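Local coordinates for protein peptidoglycan glycosyltransferase (PDB 5UY7) that belongs to the penicillin-binding proteins and carries, in its modelled part, the serine-type penicillin-recognising domain related to the serine beta-lactamases, at residues M226-R231 with M407-F412; G328-A333 with M380-G385; S448-V453 with S512-S517. All blocks are in the same frame, centred on the assembly; numbering follows the deposited sequence.

In the fold
All three contacts belong to the penicillin-binding domain, built on a five-stranded antiparallel sheet with helices around it. Strand 222-229 supplies the first half of interaction 1, and a loop some 175 residues later, after strand 405-406, closes it. Inside that long loop nests interaction 2, where helix 326-333 meets the end of helix 374-381 on the far side of the chain's centre, about 28 Å away between centres. The chain then runs on through helix 428-442, and interaction 3 follows the other two in series: it opens at residues 448-453 and closes when helix 509-526 comes back against this loop. Interactions 1 and 3 thus tie pieces to the sheet region, whereas interaction 2 joins two helices of the helical part.

Interaction 1: residues M226-R231 with M407-F412; sequences MVVDVR and MPVTIF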
loop_
_atom_site.group_PDB
_atom_site.type_symbol
_atom_site.label_atom_id
_atom_site.label_comp_id
_atom_site.label_asym_id
_atom_site.label_seq_id
_atom_site.Cartn_x
_atom_site.Cartn_y
_atom_site.Cartn_z
ATOM N N MET A 226 -3.026 11.094 1.839
ATOM C CA MET A 226 -1.836 11.660 2.447
ATOM C C MET A 226 -0.647 11.424 1.535
ATOM O O MET A 226 -0.630 10.495 0.721
ATOM C CB MET A 226 -1.571 11.126 3.870
ATOM C CG MET A 226 -1.221 9.674 4.018
ATOM S SD MET A 226 -1.032 9.239 5.776
ATOM C CE MET A 226 0.624 9.782 6.148
ATOM N N VAL A 227 0.325 12.317 1.655
ATOM C CA VAL A 227 1.539 12.294 0.850
ATOM C C VAL A 227 2.714 12.362 1.810
ATOM O O VAL A 227 2.744 13.225 2.696
ATOM C CB VAL A 227 1.580 13.466 -0.148
ATOM C CG1 VAL A 227 2.849 13.390 -1.012
ATOM C CG2 VAL A 227 0.346 13.462 -1.040
ATOM N N VAL A 228 3.660 11.435 1.662
ATOM C CA VAL A 228 4.815 11.340 2.548
ATOM C C VAL A 228 6.083 11.518 1.721
ATOM O O VAL A 228 6.241 10.886 0.670
ATOM C CB VAL A 228 4.854 9.987 3.283
ATOM C CG1 VAL A 228 6.076 9.931 4.201
ATOM C CG2 VAL A 228 3.567 9.772 4.091
ATOM N N ASP A 229 6.997 12.349 2.214
ATOM C CA ASP A 229 8.327 12.455 1.619
ATOM C C ASP A 229 9.159 11.225 1.982
ATOM O O ASP A 229 9.416 10.965 3.161
ATOM C CB ASP A 229 9.008 13.736 2.105
ATOM C CG ASP A 229 10.404 13.912 1.533
ATOM O OD1 ASP A 229 10.540 14.003 0.303
ATOM O OD2 ASP A 229 11.373 13.972 2.313
ATOM N N VAL A 230 9.595 10.479 0.961
ATOM C CA VAL A 230 10.313 9.221 1.187
ATOM C C VAL A 230 11.628 9.454 1.925
ATOM O O VAL A 230 12.016 8.663 2.795
ATOM C CB VAL A 230 10.537 8.503 -0.161
ATOM C CG1 VAL A 230 11.466 7.311 -0.002
ATOM C CG2 VAL A 230 9.201 8.059 -0.723
ATOM N N ARG A 231 12.340 10.532 1.588
ATOM C CA ARG A 231 13.688 10.726 2.116
ATOM C C ARG A 231 13.680 11.043 3.608
ATOM O O ARG A 231 14.626 10.682 4.322
ATOM C CB ARG A 231 14.401 11.844 1.349
ATOM C CG ARG A 231 15.814 12.138 1.852
ATOM C CD ARG A 231 16.529 13.185 1.005
ATOM N NE ARG A 231 15.908 14.505 1.119
ATOM C CZ ARG A 231 16.185 15.382 2.079
ATOM N NH1 ARG A 231 17.071 15.085 3.022
ATOM N NH2 ARG A 231 15.573 16.559 2.098
ATOM N N MET A 407 10.545 4.638 7.339
ATOM C CA MET A 407 10.859 5.934 7.907
ATOM C C MET A 407 9.873 6.293 9.011
ATOM O O MET A 407 8.693 5.944 8.934
ATOM C CB MET A 407 10.810 7.003 6.818
ATOM C CG MET A 407 11.806 6.752 5.702
ATOM S SD MET A 407 13.489 6.874 6.350
ATOM C CE MET A 407 13.664 8.640 6.510
ATOM N N PRO A 408 10.323 6.980 10.060
ATOM C CA PRO A 408 9.370 7.526 11.032
ATOM C C PRO A 408 8.571 8.612 10.333
ATOM O O PRO A 408 9.142 9.549 9.770
ATOM C CB PRO A 408 10.265 8.097 12.140
ATOM C CG PRO A 408 11.664 7.626 11.819
ATOM C CD PRO A 408 11.701 7.406 10.348
ATOM N N VAL A 409 7.258 8.463 10.329
ATOM C CA VAL A 409 6.395 9.411 9.638
ATOM C C VAL A 409 5.941 10.465 10.637
ATOM O O VAL A 409 5.365 10.141 11.680
ATOM C CB VAL A 409 5.212 8.697 8.975
ATOM C CG1 VAL A 409 4.266 9.702 8.380
ATOM C CG2 VAL A 409 5.731 7.774 7.878
ATOM N N THR A 410 6.220 11.729 10.316
ATOM C CA THR A 410 6.094 12.851 11.230
ATOM C C THR A 410 5.398 13.996 10.512
ATOM O O THR A 410 5.559 14.164 9.300
ATOM C CB THR A 410 7.482 13.314 11.714
ATOM O OG1 THR A 410 7.354 14.504 12.489
ATOM C CG2 THR A 410 8.397 13.608 10.517
ATOM N N ILE A 411 4.632 14.794 11.256
ATOM C CA ILE A 411 4.043 15.998 10.679
ATOM C C ILE A 411 4.889 17.228 10.963
ATOM O O ILE A 411 4.462 18.347 10.679
ATOM C CB ILE A 411 2.592 16.219 11.136
ATOM C CG1 ILE A 411 2.535 16.519 12.638
ATOM C CG2 ILE A 411 1.730 15.024 10.760
ATOM C CD1 ILE A 411 1.336 17.349 13.032
ATOM N N PHE A 412 6.087 17.054 11.506
ATOM C CA PHE A 412 6.969 18.176 11.767
ATOM C C PHE A 412 8.173 18.132 10.837
ATOM O O PHE A 412 8.656 17.057 10.473
ATOM C CB PHE A 412 7.436 18.182 13.225
ATOM C CG PHE A 412 6.325 18.374 14.203
ATOM C CD1 PHE A 412 5.926 19.647 14.572
ATOM C CD2 PHE A 412 5.670 17.281 14.750
ATOM C CE1 PHE A 412 4.894 19.828 15.475
ATOM C CE2 PHE A 412 4.637 17.457 15.651
ATOM C CZ PHE A 412 4.248 18.729 16.012
#
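V409 carries the apolar part of this contact, reaching from the loop after strand 405-406 to two residues of strand 222-229. Its two methyls share the work: CG1 meets the terminal CE of M226 at 4.3 Å, and CG2 meets V228 CG1 at the same distance of 4.3 Å. M226 and V228 both turn toward the loop. The compact branched valines suit a spot also lined by F391 of helix 390-401, which touches both M226 and V409, and the flexible thioether of M226 lets its methyl reach this layer.

The second kind of meeting sets methionine carbons against backbone carbonyls. M407 CE sits only 3.1 Å from R231 O, and M407 CG lies 3.5 Å from V230 O. CG stands anti to the carbonyl carbon (chi1 -61°), and further bends at chi2 and chi3 fold the chain, a shape that an unbranched side chain can adopt. V230 O also accepts a hydrogen bond from H402 ND1, so this carbonyl has a polar partner besides the methylene.

Hydrogen bonds do not cross between the two segments. The strand is held instead by its sheet neighbours, M226 pairing with A495 and V228 with V493, while M407 N is bonded to T398 OG1. The loop therefore lies against the strand's end by apolar contact and by M407 carbons placed near two carbonyl oxygens, with no directional bond between the segments.

Interaction 2: residues G328-A333 with M380-G385; sequences GATKIA and MSYGYG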
loop_
_atom_site.group_PDB
_atom_site.type_symbol
_atom_site.label_atom_id
_atom_site.label_comp_id
_atom_site.label_asym_id
_atom_site.label_seq_id
_atom_site.Cartn_x
_atom_site.Cartn_y
_atom_site.Cartn_z
ATOM N N GLY A 328 -1.814 -17.016 -5.505
ATOM C CA GLY A 328 -0.368 -16.867 -5.519
ATOM C C GLY A 328 0.166 -16.315 -4.213
ATOM O O GLY A 328 1.201 -16.765 -3.710
ATOM N N ALA A 329 -0.527 -15.319 -3.650
ATOM C CA ALA A 329 -0.120 -14.792 -2.350
ATOM C C ALA A 329 -0.172 -15.878 -1.285
ATOM O O ALA A 329 0.737 -15.988 -0.450
ATOM C CB ALA A 329 -1.020 -13.612 -1.963
ATOM N N THR A 330 -1.229 -16.697 -1.308
ATOM C CA THR A 330 -1.376 -17.773 -0.334
ATOM C C THR A 330 -0.238 -18.776 -0.448
ATOM O O THR A 330 0.356 -19.169 0.559
ATOM C CB THR A 330 -2.719 -18.474 -0.534
ATOM O OG1 THR A 330 -3.780 -17.559 -0.238
ATOM C CG2 THR A 330 -2.830 -19.712 0.377
ATOM N N LYS A 331 0.072 -19.211 -1.671
ATOM C CA LYS A 331 1.090 -20.249 -1.812
ATOM C C LYS A 331 2.459 -19.725 -1.405
ATOM O O LYS A 331 3.258 -20.459 -0.806
ATOM C CB LYS A 331 1.101 -20.793 -3.244
ATOM C CG LYS A 331 -0.167 -21.598 -3.565
ATOM C CD LYS A 331 -0.027 -22.355 -4.862
ATOM C CE LYS A 331 -1.265 -23.183 -5.137
ATOM N NZ LYS A 331 -1.000 -24.138 -6.238
ATOM N N ILE A 332 2.738 -18.454 -1.700
ATOM C CA ILE A 332 3.973 -17.837 -1.235
ATOM C C ILE A 332 3.971 -17.733 0.287
ATOM O O ILE A 332 4.972 -18.038 0.948
ATOM C CB ILE A 332 4.150 -16.471 -1.919
ATOM C CG1 ILE A 332 4.431 -16.675 -3.409
ATOM C CG2 ILE A 332 5.253 -15.678 -1.261
ATOM C CD1 ILE A 332 4.388 -15.349 -4.216
ATOM N N ALA A 333 2.835 -17.342 0.872
ATOM C CA ALA A 333 2.750 -17.260 2.327
ATOM C C ALA A 333 3.003 -18.606 2.988
ATOM O O ALA A 333 3.554 -18.657 4.094
ATOM C CB ALA A 333 1.374 -16.733 2.745
ATOM N N MET A 380 -4.537 -13.471 5.647
ATOM C CA MET A 380 -3.720 -12.295 5.933
ATOM C C MET A 380 -2.736 -12.020 4.808
ATOM O O MET A 380 -2.423 -10.856 4.535
ATOM C CB MET A 380 -2.974 -12.462 7.259
ATOM C CG MET A 380 -3.828 -12.175 8.488
ATOM S SD MET A 380 -2.917 -12.405 10.032
ATOM C CE MET A 380 -3.583 -13.961 10.603
ATOM N N SER A 381 -2.275 -13.072 4.119
ATOM C CA SER A 381 -1.337 -12.891 3.016
ATOM C C SER A 381 -1.942 -12.077 1.887
ATOM O O SER A 381 -1.204 -11.451 1.117
ATOM C CB SER A 381 -0.867 -14.241 2.474
ATOM O OG SER A 381 -1.815 -14.844 1.604
ATOM N N TYR A 382 -3.271 -12.076 1.764
ATOM C CA TYR A 382 -3.933 -11.190 0.821
ATOM C C TYR A 382 -4.811 -10.164 1.528
ATOM O O TYR A 382 -5.733 -9.612 0.921
ATOM C CB TYR A 382 -4.702 -11.978 -0.251
ATOM C CG TYR A 382 -5.707 -13.045 0.160
ATOM C CD1 TYR A 382 -5.324 -14.370 0.333
ATOM C CD2 TYR A 382 -7.053 -12.737 0.279
ATOM C CE1 TYR A 382 -6.252 -15.351 0.661
ATOM C CE2 TYR A 382 -7.986 -13.708 0.611
ATOM C CZ TYR A 382 -7.582 -15.010 0.802
ATOM O OH TYR A 382 -8.519 -15.967 1.122
ATOM N N GLY A 383 -4.509 -9.870 2.791
ATOM C CA GLY A 383 -4.982 -8.650 3.427
ATOM C C GLY A 383 -6.273 -8.723 4.211
ATOM O O GLY A 383 -6.837 -7.673 4.535
ATOM N N TYR A 384 -6.765 -9.910 4.537
ATOM C CA TYR A 384 -7.980 -10.019 5.325
ATOM C C TYR A 384 -7.686 -10.780 6.608
ATOM O O TYR A 384 -6.805 -11.642 6.644
ATOM C CB TYR A 384 -9.095 -10.683 4.509
ATOM C CG TYR A 384 -9.450 -9.835 3.313
ATOM C CD1 TYR A 384 -10.213 -8.683 3.464
ATOM C CD2 TYR A 384 -8.970 -10.138 2.043
ATOM C CE1 TYR A 384 -10.521 -7.879 2.382
ATOM C CE2 TYR A 384 -9.275 -9.336 0.949
ATOM C CZ TYR A 384 -10.056 -8.205 1.131
ATOM O OH TYR A 384 -10.366 -7.387 0.062
ATOM N N GLY A 385 -8.422 -10.443 7.666
ATOM C CA GLY A 385 -8.140 -10.985 8.980
ATOM C C GLY A 385 -7.201 -10.151 9.819
ATOM O O GLY A 385 -6.776 -10.609 10.888
#
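A329 O accepts the helix bond of A333 N at 2.8 Å and has S381 OG of the neighbouring helix beside it at 3.5 Å, without a hydrogen bond between those two. S381 OG also lies 3.5 Å from T330 N, again unbonded; its hydrogen bond goes back along its own helix to A378 O. Placing OG between the backbone N and the carbonyl carbon (chi1 80°) brings the hydroxyl beside the backbone of helix 326-333. A small hydroxyl side chain suits this position, since it fits close to the helix and meets its own polar need locally.

The fit of two CB atoms is tight: A333 CB and S381 CB are 3.4 Å apart, closer than the usual van der Waals contact of two carbons. A329 CB rests 3.8 Å from S381 O, a carbonyl whose hydrogen bond comes from T276 OG1 of helix 273-282. Two alanines on successive turns give a surface low enough for the backbones to approach closely.

Helix 374-381 ends here in a Schellman motif, with G383 at the C-prime position. G383 N bonds to M380 O at 2.9 Å, and Y384 N reaches T379 O. The positive phi of G383 is one that glycine adopts readily, and the two bonds close the helix end.

Y382, the residue before G383, lies side by side with T330 and points the same way. T330 OG1 approaches the ring at its edge, near the ring plane, 3.4 Å from Y382 CE1; the hydroxyl's own hydrogen bond is to N326 O. Y382 also touches K273, probably the lysine of the SxxK motif of this family, so the Y382 end of the contact probably borders the active site. Y382 CD2 meets the edge of the Y384 ring, whose OH bonds to T464 O.

Interaction 3: residues S448-V453 with S512-S517; sequences SPDAAV and SGPVFS
D450 begins the contact with its backbone as much as its side chain: D450 O lies 3.5 Å from P514 N, which as a proline nitrogen has no hydrogen to give. A C-H to oxygen contact from P514 CA supplements this approach, and D450 CB packs on P514 CG at 3.9 Å. Proline suits the place because its ring offers an apolar surface to the aspartate's CB, and the helix is kinked at P514, whose N has no hydrogen to bond to the turn before.

A451 comes next, at the point where the backbones are nearest, its CA 4.1 Å from G513 CA. With no side chain on G513, the 3-10 segment 449-451 can settle directly on the helix, and A451 CA sends a C-H toward G513 O. Alanine's methyl is small enough to sit beside the F516 ring, with CB 4.0 Å from F516 CD2. A451 O meets the ring at its edge, in plane, and is buried with no polar partner in the model.

A452 supplies the hydrogen bond across the contact. S517 OG donates to A452 O at 2.7 Å, with a C=O to donor angle of 134° and the donor tilted 34° from the carbonyl plane. S517 OG is anti to its backbone N (chi1 171°), which places OG within bonding distance of A452 O.

V453 CG2 lies 3.6 Å from S517 OG and obliquely by the F516 ring. That ring also packs on V494 and V496 of strand 492-499 and meets F481, so the helix is wedged between loop and sheet. A single hydroxyl bond thus links the loop to helix 509-526, while close backbone packing carries the rest, and the C-H edge of the F516 ring, probably slightly positive, may partly offset the missing partner of A451 O.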
loop_
_atom_site.group_PDB
_atom_site.type_symbol
_atom_site.label_atom_id
_atom_site.label_comp_id
_atom_site.label_asym_id
_atom_site.label_seq_id
_atom_site.Cartn_x
_atom_site.Cartn_y
_atom_site.Cartn_z
ATOM N N SER A 448 -4.406 -2.511 -12.299
ATOM C CA SER A 448 -4.768 -1.143 -11.913
ATOM C C SER A 448 -4.234 -0.126 -12.913
ATOM O O SER A 448 -3.504 0.801 -12.550
ATOM C CB SER A 448 -4.253 -0.842 -10.506
ATOM O OG SER A 448 -4.839 -1.737 -9.567
ATOM N N PRO A 449 -4.617 -0.237 -14.188
ATOM C CA PRO A 449 -4.100 0.722 -15.175
ATOM C C PRO A 449 -4.590 2.143 -14.944
ATOM O O PRO A 449 -3.934 3.093 -15.402
ATOM C CB PRO A 449 -4.617 0.159 -16.506
ATOM C CG PRO A 449 -5.877 -0.545 -16.132
ATOM C CD PRO A 449 -5.602 -1.159 -14.783
ATOM N N ASP A 450 -5.702 2.319 -14.233
ATOM C CA ASP A 450 -6.218 3.651 -13.940
ATOM C C ASP A 450 -5.366 4.398 -12.927
ATOM O O ASP A 450 -5.614 5.593 -12.700
ATOM C CB ASP A 450 -7.661 3.571 -13.426
ATOM C CG ASP A 450 -8.660 3.249 -14.525
ATOM O OD1 ASP A 450 -8.237 3.030 -15.679
ATOM O OD2 ASP A 450 -9.874 3.221 -14.234
ATOM N N ALA A 451 -4.385 3.740 -12.315
ATOM C CA ALA A 451 -3.457 4.406 -11.411
ATOM C C ALA A 451 -2.183 4.855 -12.106
ATOM O O ALA A 451 -1.335 5.486 -11.468
ATOM C CB ALA A 451 -3.111 3.490 -10.234
ATOM N N ALA A 452 -2.023 4.540 -13.385
ATOM C CA ALA A 452 -0.884 5.035 -14.139
ATOM C C ALA A 452 -0.875 6.560 -14.150
ATOM O O ALA A 452 -1.925 7.207 -14.112
ATOM C CB ALA A 452 -0.928 4.519 -15.574
ATOM N N VAL A 453 0.330 7.120 -14.233
ATOM C CA VAL A 453 0.555 8.566 -14.247
ATOM C C VAL A 453 1.270 8.933 -15.539
ATOM O O VAL A 453 2.463 8.627 -15.692
ATOM C CB VAL A 453 1.381 9.007 -13.022
ATOM C CG1 VAL A 453 1.719 10.491 -13.107
ATOM C CG2 VAL A 453 0.660 8.672 -11.725
ATOM N N SER A 512 -10.208 4.436 -6.618
ATOM C CA SER A 512 -9.039 4.901 -5.876
ATOM C C SER A 512 -7.868 5.240 -6.794
ATOM O O SER A 512 -7.118 6.182 -6.523
ATOM C CB SER A 512 -8.598 3.836 -4.869
ATOM O OG SER A 512 -8.296 2.607 -5.530
ATOM N N GLY A 513 -7.679 4.466 -7.858
ATOM C CA GLY A 513 -6.529 4.617 -8.721
ATOM C C GLY A 513 -6.377 6.000 -9.328
ATOM O O GLY A 513 -5.301 6.605 -9.282
ATOM N N PRO A 514 -7.447 6.529 -9.924
ATOM C CA PRO A 514 -7.338 7.867 -10.523
ATOM C C PRO A 514 -7.040 8.959 -9.517
ATOM O O PRO A 514 -6.440 9.973 -9.891
ATOM C CB PRO A 514 -8.708 8.066 -11.182
ATOM C CG PRO A 514 -9.153 6.666 -11.490
ATOM C CD PRO A 514 -8.707 5.867 -10.314
ATOM N N VAL A 515 -7.455 8.794 -8.256
ATOM C CA VAL A 515 -7.112 9.777 -7.234
ATOM C C VAL A 515 -5.623 9.714 -6.923
ATOM O O VAL A 515 -4.945 10.742 -6.817
ATOM C CB VAL A 515 -7.951 9.559 -5.963
ATOM C CG1 VAL A 515 -7.721 10.729 -4.997
ATOM C CG2 VAL A 515 -9.414 9.406 -6.307
ATOM N N PHE A 516 -5.098 8.500 -6.727
ATOM C CA PHE A 516 -3.655 8.341 -6.587
ATOM C C PHE A 516 -2.928 8.980 -7.765
ATOM O O PHE A 516 -1.961 9.738 -7.590
ATOM C CB PHE A 516 -3.281 6.855 -6.482
ATOM C CG PHE A 516 -1.815 6.594 -6.737
ATOM C CD1 PHE A 516 -0.893 6.675 -5.698
ATOM C CD2 PHE A 516 -1.352 6.306 -8.022
ATOM C CE1 PHE A 516 0.451 6.462 -5.921
ATOM C CE2 PHE A 516 0.010 6.098 -8.256
ATOM C CZ PHE A 516 0.904 6.168 -7.204
ATOM N N SER A 517 -3.382 8.672 -8.980
ATOM C CA SER A 517 -2.692 9.145 -10.173
ATOM C C SER A 517 -2.667 10.665 -10.225
ATOM O O SER A 517 -1.630 11.274 -10.510
ATOM C CB SER A 517 -3.366 8.593 -11.424
ATOM O OG SER A 517 -2.838 9.218 -12.583
#